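Local coordinates for uncharacterized hth-type transcriptional regulator YYBR (Bacillus subtilis, PDB 4A5N), which acts as a redox-responsive transcriptional regulator of the MarR/DUF24 type and probably binds DNA through a winged helix-turn-helix domain, at residues K28-L31 with F32-I36; G38-R41 with F42-R46; T58-L61 with R62-E65; L86-F89 with G90-L93. The protein carries 1 engineered substitution. All coordinates share one frame; numbering follows the deposited sequence.

Interaction 1 of 4, residues K28-L31 with F32-I36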
loop_
_atom_site.group_PDB
_atom_site.type_symbol
_atom_site.label_atom_id
_atom_site.label_comp_id
_atom_site.label_asym_id
_atom_site.label_seq_id
_atom_site.Cartn_x
_atom_site.Cartn_y
_atom_site.Cartn_z
ATOM N N LYS B 28 1.498 -0.598 -9.427
ATOM C CA LYS B 28 2.388 -1.751 -9.185
ATOM C C LYS B 28 1.638 -2.973 -8.688
ATOM O O LYS B 28 2.010 -4.108 -8.999
ATOM C CB LYS B 28 3.522 -1.363 -8.235
ATOM C CG LYS B 28 4.653 -0.570 -8.878
ATOM C CD LYS B 28 5.575 0.020 -7.837
ATOM C CE LYS B 28 6.522 1.033 -8.411
ATOM N NZ LYS B 28 7.473 1.446 -7.364
ATOM N N GLY B 29 0.634 -2.771 -7.844
ATOM C CA GLY B 29 -0.172 -3.882 -7.327
ATOM C C GLY B 29 -0.830 -4.719 -8.409
ATOM O O GLY B 29 -0.859 -5.955 -8.335
ATOM N N ILE B 30 -1.385 -4.026 -9.409
ATOM C CA ILE B 30 -2.045 -4.648 -10.539
ATOM C C ILE B 30 -1.023 -5.415 -11.354
ATOM O O ILE B 30 -1.253 -6.579 -11.682
ATOM C CB ILE B 30 -2.696 -3.588 -11.476
ATOM C CG1 ILE B 30 -3.788 -2.800 -10.767
ATOM C CG2 ILE B 30 -3.321 -4.225 -12.727
ATOM C CD1 ILE B 30 -4.250 -1.583 -11.550
ATOM N N LEU B 31 0.107 -4.761 -11.653
ATOM C CA LEU B 31 1.179 -5.347 -12.471
ATOM C C LEU B 31 1.667 -6.640 -11.806
ATOM O O LEU B 31 1.712 -7.686 -12.426
ATOM C CB LEU B 31 2.347 -4.380 -12.644
ATOM C CG LEU B 31 1.957 -3.132 -13.455
ATOM C CD1 LEU B 31 3.155 -2.196 -13.601
ATOM C CD2 LEU B 31 1.377 -3.585 -14.781
ATOM N N PHE B 32 1.977 -6.517 -10.517
ATOM C CA PHE B 32 2.390 -7.616 -9.687
ATOM C C PHE B 32 1.405 -8.773 -9.711
ATOM O O PHE B 32 1.792 -9.939 -9.951
ATOM C CB PHE B 32 2.596 -7.121 -8.241
ATOM C CG PHE B 32 3.162 -8.173 -7.321
ATOM C CD1 PHE B 32 2.388 -9.251 -6.919
ATOM C CD2 PHE B 32 4.465 -8.085 -6.894
ATOM C CE1 PHE B 32 2.921 -10.221 -6.082
ATOM C CE2 PHE B 32 5.034 -9.079 -6.086
ATOM C CZ PHE B 32 4.242 -10.120 -5.661
ATOM N N TYR B 33 0.135 -8.480 -9.437
ATOM C CA TYR B 33 -0.896 -9.496 -9.392
ATOM C C TYR B 33 -0.931 -10.342 -10.662
ATOM O O TYR B 33 -1.006 -11.575 -10.584
ATOM C CB TYR B 33 -2.288 -8.911 -9.100
ATOM C CG TYR B 33 -3.357 -9.961 -9.091
ATOM C CD1 TYR B 33 -3.544 -10.792 -7.988
ATOM C CD2 TYR B 33 -4.154 -10.168 -10.205
ATOM C CE1 TYR B 33 -4.530 -11.793 -7.996
ATOM C CE2 TYR B 33 -5.124 -11.158 -10.222
ATOM C CZ TYR B 33 -5.313 -11.960 -9.123
ATOM O OH TYR B 33 -6.290 -12.925 -9.200
ATOM N N HIS B 34 -0.804 -9.680 -11.804
ATOM C CA HIS B 34 -0.917 -10.335 -13.090
ATOM C C HIS B 34 0.319 -11.141 -13.452
ATOM O O HIS B 34 0.272 -11.997 -14.314
ATOM C CB HIS B 34 -1.347 -9.316 -14.148
ATOM C CG HIS B 34 -2.836 -8.950 -14.051
ATOM N ND1 HIS B 34 -3.798 -9.620 -14.739
ATOM C CD2 HIS B 34 -3.509 -7.971 -13.298
ATOM C CE1 HIS B 34 -5.005 -9.121 -14.417
ATOM N NE2 HIS B 34 -4.829 -8.116 -13.540
ATOM N N MET B 35 1.407 -10.942 -12.732
ATOM C CA MET B 35 2.562 -11.819 -12.908
ATOM C C MET B 35 2.553 -13.019 -11.977
ATOM O O MET B 35 3.422 -13.892 -12.119
ATOM C CB MET B 35 3.866 -11.068 -12.757
ATOM C CG MET B 35 4.202 -10.163 -13.942
ATOM S SD MET B 35 5.706 -9.165 -13.739
ATOM C CE MET B 35 5.022 -7.753 -12.852
ATOM N N ILE B 36 1.602 -13.080 -11.047
ATOM C CA ILE B 36 1.543 -14.202 -10.088
ATOM C C ILE B 36 1.412 -15.541 -10.845
ATOM O O ILE B 36 2.074 -16.530 -10.502
ATOM C CB ILE B 36 0.391 -14.010 -9.068
ATOM C CG1 ILE B 36 0.707 -12.914 -8.042
ATOM C CG2 ILE B 36 0.067 -15.306 -8.332
ATOM C CD1 ILE B 36 -0.390 -12.703 -7.038
#
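K28 starts the run: its carbonyl O takes the backbone N of F32 at 2.8 Å, one turn on, while its amine reaches away to a salt bridge with E63. G29 follows with the same kind of bond, Y33 N lying 2.9 Å from G29 O. I30 does more. Its carbonyl O receives H34 N at 3.1 Å and also meets the edge of the imidazole, H34 CD2 approaching to 3.1 Å nearly in the ring plane. The two side chains run alongside each other, pointing the same way, with I30 CG2 against that same CD2. One face of the imidazole is covered toward its rim by Y33 CD2. L31 is gripped less firmly, since its carbonyl O draws two weak bonds, from H34 N and M35 N. The methionine adds a carbon contact: a bend about its last torsion (chi3 -85°) swings M35 CE back over the L31 peptide, 3.3 Å from L31 O and 4.3 Å from L31 CB. F32 packs toward helix 94-115 and L31 toward helices 42-48 and 54-66. With its buried side packed on three other helices, helix 28-35 lies near the middle of the winged helix-turn-helix domain.

Interaction 2 of 4, residues G38-R41 with F42-R46; sequences GKKR and FNEFR. With BME (beta-mercaptoethanol), chain F.
E44 sets CG anti to its own carbonyl carbon (chi1 -63°) and then runs extended, which carries its carboxylate back to R41, while the arginine bends about chi3 (-66°) and lays its guanidinium over that carboxylate. The planes are 10° apart and stacked, with E44 OE1 above one guanidinium face, 3.6 Å from R41 NH1; this salt bridge works through charge alone, because no N-H points at the oxygen. The directed bond is made by the backbone: R41 N reaches the anti lone pair of E44 OE1 at 2.8 Å. At the start of this helix of the helix-turn-helix, 42-48, the carboxylate of the third helical residue thus takes the N-H of the N-cap residue, R41. E44 N returns to R41 O from above the carbonyl plane. A water joins E44 OE1 (2.6 Å) to K39 O. With an alanine here, R41 N and the water would probably lose their acceptor, and the guanidinium, without its stacked carboxylate, would be freer to turn. At the edge of the guanidinium, R41 NE donates to O1 of a beta-mercaptoethanol, probably from the crystallisation liquor, at 3.3 Å. On the inner flank K40 CB sits over the F45 ring in a CH-pi contact, 4.0 Å from its centroid, as the lysine chain bends away to bond G38 O through NZ (2.8 Å) and to pair with D37.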
loop_
_atom_site.group_PDB
_atom_site.type_symbol
_atom_site.label_atom_id
_atom_site.label_comp_id
_atom_site.label_asym_id
_atom_site.label_seq_id
_atom_site.Cartn_x
_atom_site.Cartn_y
_atom_site.Cartn_z
ATOM N N GLY B 38 2.442 -16.212 -13.893
ATOM C CA GLY B 38 3.514 -16.335 -14.897
ATOM C C GLY B 38 3.840 -15.059 -15.665
ATOM O O GLY B 38 3.142 -14.055 -15.548
ATOM N N LYS B 39 4.883 -15.136 -16.490
ATOM C CA LYS B 39 5.511 -13.975 -17.142
ATOM C C LYS B 39 4.542 -13.306 -18.110
ATOM O O LYS B 39 3.646 -13.985 -18.630
ATOM C CB LYS B 39 6.824 -14.425 -17.838
ATOM C CG LYS B 39 6.705 -14.992 -19.257
ATOM C CD LYS B 39 6.254 -16.442 -19.307
ATOM C CE LYS B 39 6.163 -16.986 -20.742
ATOM N NZ LYS B 39 7.453 -17.354 -21.394
ATOM N N LYS B 40 4.704 -11.993 -18.316
ATOM C CA LYS B 40 3.841 -11.196 -19.176
ATOM C C LYS B 40 4.660 -10.284 -20.083
ATOM O O LYS B 40 5.715 -9.789 -19.690
ATOM C CB LYS B 40 2.870 -10.316 -18.341
ATOM C CG LYS B 40 1.936 -11.063 -17.403
ATOM C CD LYS B 40 0.946 -11.927 -18.192
ATOM C CE LYS B 40 -0.091 -12.644 -17.334
ATOM N NZ LYS B 40 0.518 -13.718 -16.478
ATOM N N ARG B 41 4.164 -10.038 -21.288
ATOM C CA ARG B 41 4.800 -9.073 -22.172
ATOM C C ARG B 41 4.171 -7.715 -21.908
ATOM O O ARG B 41 3.070 -7.619 -21.388
ATOM C CB ARG B 41 4.658 -9.470 -23.652
ATOM C CG ARG B 41 5.071 -10.896 -23.983
ATOM C CD ARG B 41 4.833 -11.207 -25.445
ATOM N NE ARG B 41 3.406 -11.197 -25.800
ATOM C CZ ARG B 41 2.582 -12.200 -25.544
ATOM N NH1 ARG B 41 3.028 -13.291 -24.942
ATOM N NH2 ARG B 41 1.316 -12.136 -25.913
ATOM N N PHE B 42 4.864 -6.672 -22.342
ATOM C CA PHE B 42 4.465 -5.288 -22.146
ATOM C C PHE B 42 3.053 -5.033 -22.667
ATOM O O PHE B 42 2.225 -4.489 -21.956
ATOM C CB PHE B 42 5.480 -4.417 -22.898
ATOM C CG PHE B 42 5.402 -2.955 -22.614
ATOM C CD1 PHE B 42 6.068 -2.413 -21.529
ATOM C CD2 PHE B 42 4.752 -2.089 -23.514
ATOM C CE1 PHE B 42 6.050 -1.065 -21.282
ATOM C CE2 PHE B 42 4.738 -0.731 -23.274
ATOM C CZ PHE B 42 5.377 -0.214 -22.151
ATOM N N ASN B 43 2.780 -5.484 -23.878
ATOM C CA ASN B 43 1.441 -5.404 -24.460
ATOM C C ASN B 43 0.324 -6.138 -23.690
ATOM O O ASN B 43 -0.837 -5.729 -23.740
ATOM C CB ASN B 43 1.479 -5.839 -25.931
ATOM C CG ASN B 43 2.070 -4.769 -26.863
ATOM O OD1 ASN B 43 2.303 -5.028 -28.047
ATOM N ND2 ASN B 43 2.342 -3.596 -26.329
ATOM N N GLU B 44 0.666 -7.198 -22.953
ATOM C CA GLU B 44 -0.334 -7.871 -22.135
ATOM C C GLU B 44 -0.751 -6.979 -20.970
ATOM O O GLU B 44 -1.918 -6.973 -20.596
ATOM C CB GLU B 44 0.171 -9.215 -21.614
ATOM C CG GLU B 44 0.470 -10.201 -22.722
ATOM C CD GLU B 44 0.864 -11.577 -22.239
ATOM O OE1 GLU B 44 2.046 -11.741 -21.866
ATOM O OE2 GLU B 44 -0.001 -12.501 -22.265
ATOM N N PHE B 45 0.218 -6.258 -20.408
ATOM C CA PHE B 45 -0.027 -5.316 -19.324
ATOM C C PHE B 45 -0.881 -4.130 -19.806
ATOM O O PHE B 45 -1.729 -3.678 -19.036
ATOM C CB PHE B 45 1.253 -4.736 -18.760
ATOM C CG PHE B 45 2.073 -5.691 -17.933
ATOM C CD1 PHE B 45 1.520 -6.381 -16.862
ATOM C CD2 PHE B 45 3.421 -5.814 -18.171
ATOM C CE1 PHE B 45 2.327 -7.210 -16.080
ATOM C CE2 PHE B 45 4.228 -6.628 -17.387
ATOM C CZ PHE B 45 3.673 -7.309 -16.343
ATOM N N ARG B 46 -0.614 -3.612 -21.008
ATOM C CA ARG B 46 -1.412 -2.516 -21.575
ATOM C C ARG B 46 -2.878 -2.910 -21.728
ATOM O O ARG B 46 -3.796 -2.060 -21.614
ATOM C CB ARG B 46 -0.891 -2.073 -22.949
ATOM C CG ARG B 46 0.353 -1.218 -22.951
ATOM C CD ARG B 46 0.926 -1.126 -24.359
ATOM N NE ARG B 46 0.099 -0.271 -25.233
ATOM C CZ ARG B 46 0.244 -0.157 -26.553
ATOM N NH1 ARG B 46 1.203 -0.821 -27.189
ATOM N NH2 ARG B 46 -0.569 0.656 -27.245
HETATM C C1 BME F . 2.092 -7.980 -28.614
HETATM C C2 BME F . 1.140 -9.067 -28.968
HETATM O O1 BME F . 3.001 -8.535 -27.640
HETATM S S2 BME F . 0.692 -9.791 -27.376
HETATM O O HOH W 1 3.336 -13.923 -21.484
#

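Interaction 3 of 4, residues T58-L61 with R62-E65; sequences TLQL and RELE
T58 to R62, L59 to E63, Q60 to L64 and L61 to E65 are i to i+4 contacts along consecutive turns of helix 54-66, partly buried against the helices before it. The backbone bonds are regular: R62 N meets T58 O at 2.9 Å, and L64 N meets Q60 O at 3.1 Å with an almost straight N-H. Over this frame L59 and E63 lean across each other on one flank. L59 CD1 rests 3.6 Å from E63 OE2, and E63 CG comes to 3.2 Å from L59 O. The other carboxylate oxygen of E63 is engaged by K28 in a salt bridge. By its order in the fold this is the second helix of the helix-turn-helix, the one that in MarR-type regulators usually enters the DNA major groove. L61 and L64 face inward, toward F42 and F45 and toward V70 respectively. On another flank the E65 side chain stands with CG anti to its N (chi1 -178°) and extended, and a water donates to E65 OE1 at 2.5 Å and weakly to L61 O. R62 passes its CG 3.5 Å from T58 O before stretching outward.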
loop_
_atom_site.group_PDB
_atom_site.type_symbol
_atom_site.label_atom_id
_atom_site.label_comp_id
_atom_site.label_asym_id
_atom_site.label_seq_id
_atom_site.Cartn_x
_atom_site.Cartn_y
_atom_site.Cartn_z
ATOM N N THR B 58 6.347 1.609 -18.508
ATOM C CA THR B 58 7.781 1.329 -18.553
ATOM C C THR B 58 8.444 1.762 -17.239
ATOM O O THR B 58 9.262 1.062 -16.727
ATOM C CB THR B 58 8.489 2.059 -19.731
ATOM O OG1 THR B 58 7.961 1.582 -20.958
ATOM C CG2 THR B 58 10.022 1.817 -19.713
ATOM N N LEU B 59 8.077 2.931 -16.720
ATOM C CA LEU B 59 8.657 3.484 -15.491
ATOM C C LEU B 59 8.305 2.628 -14.296
ATOM O O LEU B 59 9.200 2.281 -13.496
ATOM C CB LEU B 59 8.193 4.927 -15.275
ATOM C CG LEU B 59 8.642 5.781 -14.073
ATOM C CD1 LEU B 59 10.131 5.589 -13.748
ATOM C CD2 LEU B 59 8.338 7.248 -14.396
ATOM N N GLN B 60 7.022 2.255 -14.182
ATOM C CA GLN B 60 6.601 1.400 -13.061
ATOM C C GLN B 60 7.331 0.062 -13.091
ATOM O O GLN B 60 7.763 -0.461 -12.041
ATOM C CB GLN B 60 5.072 1.152 -13.063
ATOM C CG GLN B 60 4.216 2.398 -12.844
ATOM C CD GLN B 60 4.395 3.001 -11.467
ATOM O OE1 GLN B 60 4.070 2.387 -10.454
ATOM N NE2 GLN B 60 4.970 4.179 -11.424
ATOM N N LEU B 61 7.462 -0.513 -14.283
ATOM C CA LEU B 61 8.158 -1.807 -14.405
ATOM C C LEU B 61 9.670 -1.671 -14.100
ATOM O O LEU B 61 10.247 -2.567 -13.520
ATOM C CB LEU B 61 7.914 -2.447 -15.792
ATOM C CG LEU B 61 6.520 -3.018 -16.077
ATOM C CD1 LEU B 61 6.295 -3.219 -17.584
ATOM C CD2 LEU B 61 6.271 -4.320 -15.305
ATOM N N ARG B 62 10.287 -0.561 -14.501
ATOM C CA ARG B 62 11.713 -0.301 -14.225
ATOM C C ARG B 62 11.955 -0.191 -12.719
ATOM O O ARG B 62 12.960 -0.699 -12.191
ATOM C CB ARG B 62 12.218 0.990 -14.934
ATOM C CG ARG B 62 12.697 0.787 -16.368
ATOM C CD ARG B 62 13.352 2.054 -16.926
ATOM N NE ARG B 62 14.147 1.801 -18.137
ATOM C CZ ARG B 62 15.474 1.962 -18.251
ATOM N NH1 ARG B 62 16.223 2.408 -17.234
ATOM N NH2 ARG B 62 16.070 1.682 -19.411
ATOM N N GLU B 63 11.038 0.465 -12.014
ATOM C CA GLU B 63 11.175 0.592 -10.567
ATOM C C GLU B 63 11.029 -0.747 -9.859
ATOM O O GLU B 63 11.807 -1.056 -8.980
ATOM C CB GLU B 63 10.161 1.569 -9.991
ATOM C CG GLU B 63 10.282 2.955 -10.575
ATOM C CD GLU B 63 9.430 3.951 -9.852
ATOM O OE1 GLU B 63 8.652 3.525 -8.981
ATOM O OE2 GLU B 63 9.537 5.172 -10.172
ATOM N N LEU B 64 10.033 -1.544 -10.233
ATOM C CA LEU B 64 9.908 -2.943 -9.693
ATOM C C LEU B 64 11.144 -3.796 -9.955
ATOM O O LEU B 64 11.635 -4.576 -9.072
ATOM C CB LEU B 64 8.695 -3.613 -10.323
ATOM C CG LEU B 64 7.368 -3.214 -9.675
ATOM C CD1 LEU B 64 6.209 -3.678 -10.557
ATOM C CD2 LEU B 64 7.241 -3.771 -8.261
ATOM N N GLU B 65 11.673 -3.660 -11.172
ATOM C CA GLU B 65 12.961 -4.288 -11.529
ATOM C C GLU B 65 14.123 -3.764 -10.684
ATOM O O GLU B 65 14.952 -4.551 -10.145
ATOM C CB GLU B 65 13.254 -4.163 -13.045
ATOM C CG GLU B 65 14.554 -4.849 -13.482
ATOM C CD GLU B 65 14.907 -4.613 -14.951
ATOM O OE1 GLU B 65 14.183 -3.869 -15.655
ATOM O OE2 GLU B 65 15.912 -5.188 -15.398
HETATM O O HOH W 2 11.745 -3.374 -15.978
#

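Interaction 4 of 4, residues L86-F89 with G90-L93; sequences LTEF and GRTL
T87 and G90 make the tight part. With OG1 turned between its backbone N and carbonyl carbon (chi1 63°), T87 accepts G90 N at 2.8 Å through a nearly straight bond, an N-cap in the strict sense; the same hydroxyl is also bonded to the carbonyl of G68. One residue further, R91 N points into T87 O at 2.9 Å, closing the first turn. G90 is buried here, and a CB on it would sit 3.0 Å from T87 O, so the glycine fits snugly under the cap. F89 O is gripped twice by T92: the hydroxyl OG1 donates in the carbonyl plane at 2.7 Å, and T92 N comes in at 3.0 Å from above that plane. The threonine hydroxyl also meets W103 of the second subunit.

Packing is looser toward the surface. R91 bends at chi2 and crosses L86 at about a right angle, so that L86 CD1 covers one guanidinium face, 4.0 Å from R91 CZ. Exposed E88 reaches alongside without pairing, its OE2 5.0 Å from R91 NE; the arginine instead bonds I36 O and pairs with E94. Were R91 an alanine, L86 would probably lose its cover and I36 O and E94 a partner. The short capped turn leads from the second wing strand, 81-86, toward helix 94-115, the join between wing and dimer-forming helix in a winged helix-turn-helix regulator.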
loop_
_atom_site.group_PDB
_atom_site.type_symbol
_atom_site.label_atom_id
_atom_site.label_comp_id
_atom_site.label_asym_id
_atom_site.label_seq_id
_atom_site.Cartn_x
_atom_site.Cartn_y
_atom_site.Cartn_z
ATOM N N LEU B 86 7.985 -12.280 -11.864
ATOM C CA LEU B 86 8.343 -12.060 -10.487
ATOM C C LEU B 86 9.630 -12.816 -10.212
ATOM O O LEU B 86 9.816 -13.921 -10.630
ATOM C CB LEU B 86 7.252 -12.514 -9.522
ATOM C CG LEU B 86 5.867 -11.902 -9.605
ATOM C CD1 LEU B 86 4.973 -12.525 -8.537
ATOM C CD2 LEU B 86 5.985 -10.377 -9.440
ATOM N N THR B 87 10.522 -12.187 -9.497
ATOM C CA THR B 87 11.704 -12.845 -8.989
ATOM C C THR B 87 11.268 -13.649 -7.764
ATOM O O THR B 87 10.179 -13.417 -7.209
ATOM C CB THR B 87 12.748 -11.798 -8.570
ATOM O OG1 THR B 87 12.234 -10.996 -7.497
ATOM C CG2 THR B 87 13.137 -10.898 -9.767
ATOM N N GLU B 88 12.111 -14.560 -7.312
ATOM C CA GLU B 88 11.884 -15.222 -6.046
ATOM C C GLU B 88 11.699 -14.226 -4.880
ATOM O O GLU B 88 10.850 -14.417 -4.037
ATOM C CB GLU B 88 13.006 -16.238 -5.751
ATOM C CG GLU B 88 12.927 -17.467 -6.658
ATOM C CD GLU B 88 11.495 -18.024 -6.814
ATOM O OE1 GLU B 88 10.884 -18.453 -5.796
ATOM O OE2 GLU B 88 10.957 -18.002 -7.959
ATOM N N PHE B 89 12.472 -13.153 -4.863
ATOM C CA PHE B 89 12.336 -12.124 -3.861
ATOM C C PHE B 89 10.951 -11.454 -4.000
ATOM O O PHE B 89 10.184 -11.304 -3.037
ATOM C CB PHE B 89 13.427 -11.099 -4.082
ATOM C CG PHE B 89 13.433 -9.998 -3.081
ATOM C CD1 PHE B 89 13.467 -10.273 -1.714
ATOM C CD2 PHE B 89 13.409 -8.672 -3.491
ATOM C CE1 PHE B 89 13.475 -9.245 -0.778
ATOM C CE2 PHE B 89 13.432 -7.646 -2.556
ATOM C CZ PHE B 89 13.466 -7.924 -1.204
ATOM N N GLY B 90 10.625 -11.094 -5.225
ATOM C CA GLY B 90 9.264 -10.627 -5.548
ATOM C C GLY B 90 8.111 -11.462 -4.988
ATOM O O GLY B 90 7.151 -10.909 -4.450
ATOM N N ARG B 91 8.180 -12.779 -5.173
ATOM C CA ARG B 91 7.177 -13.728 -4.720
ATOM C C ARG B 91 6.968 -13.689 -3.208
ATOM O O ARG B 91 5.917 -14.118 -2.742
ATOM C CB ARG B 91 7.568 -15.166 -5.110
ATOM C CG ARG B 91 7.644 -15.461 -6.595
ATOM C CD ARG B 91 6.388 -16.148 -7.058
ATOM N NE ARG B 91 6.313 -16.363 -8.506
ATOM C CZ ARG B 91 5.151 -16.503 -9.137
ATOM N NH1 ARG B 91 4.023 -16.509 -8.432
ATOM N NH2 ARG B 91 5.103 -16.697 -10.434
ATOM N N THR B 92 7.944 -13.193 -2.440
ATOM C CA THR B 92 7.755 -13.037 -0.974
ATOM C C THR B 92 6.705 -11.989 -0.613
ATOM O O THR B 92 6.174 -12.036 0.491
ATOM C CB THR B 92 9.065 -12.757 -0.168
ATOM O OG1 THR B 92 9.517 -11.426 -0.390
ATOM C CG2 THR B 92 10.134 -13.752 -0.562
ATOM N N LEU B 93 6.397 -11.081 -1.547
ATOM C CA LEU B 93 5.289 -10.144 -1.372
ATOM C C LEU B 93 3.957 -10.694 -1.820
ATOM O O LEU B 93 2.934 -10.063 -1.592
ATOM C CB LEU B 93 5.506 -8.852 -2.200
ATOM C CG LEU B 93 6.437 -7.768 -1.720
ATOM C CD1 LEU B 93 6.808 -6.834 -2.865
ATOM C CD2 LEU B 93 5.884 -6.943 -0.567
#

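In the fold
All four contacts are local and lie in series along the chain; none nests in or crosses another, and each joins adjoining residues without closing a long loop. Interaction 1, in helix 28-35, is the element the other three share. Interaction 2 follows at the start of helix 42-48, where F45 packs on L31 and M35. Interaction 3, in helix 54-66, returns to the first through the K28-E63 salt bridge and meets the second where F42 and F45 touch T58 and L61. After the two wing strands, interaction 4 reaches back to F32 and I36, but touches neither 2 nor 3. Interactions 1 and 4 also border the second subunit, linking the probable DNA-binding core to the subunit interface.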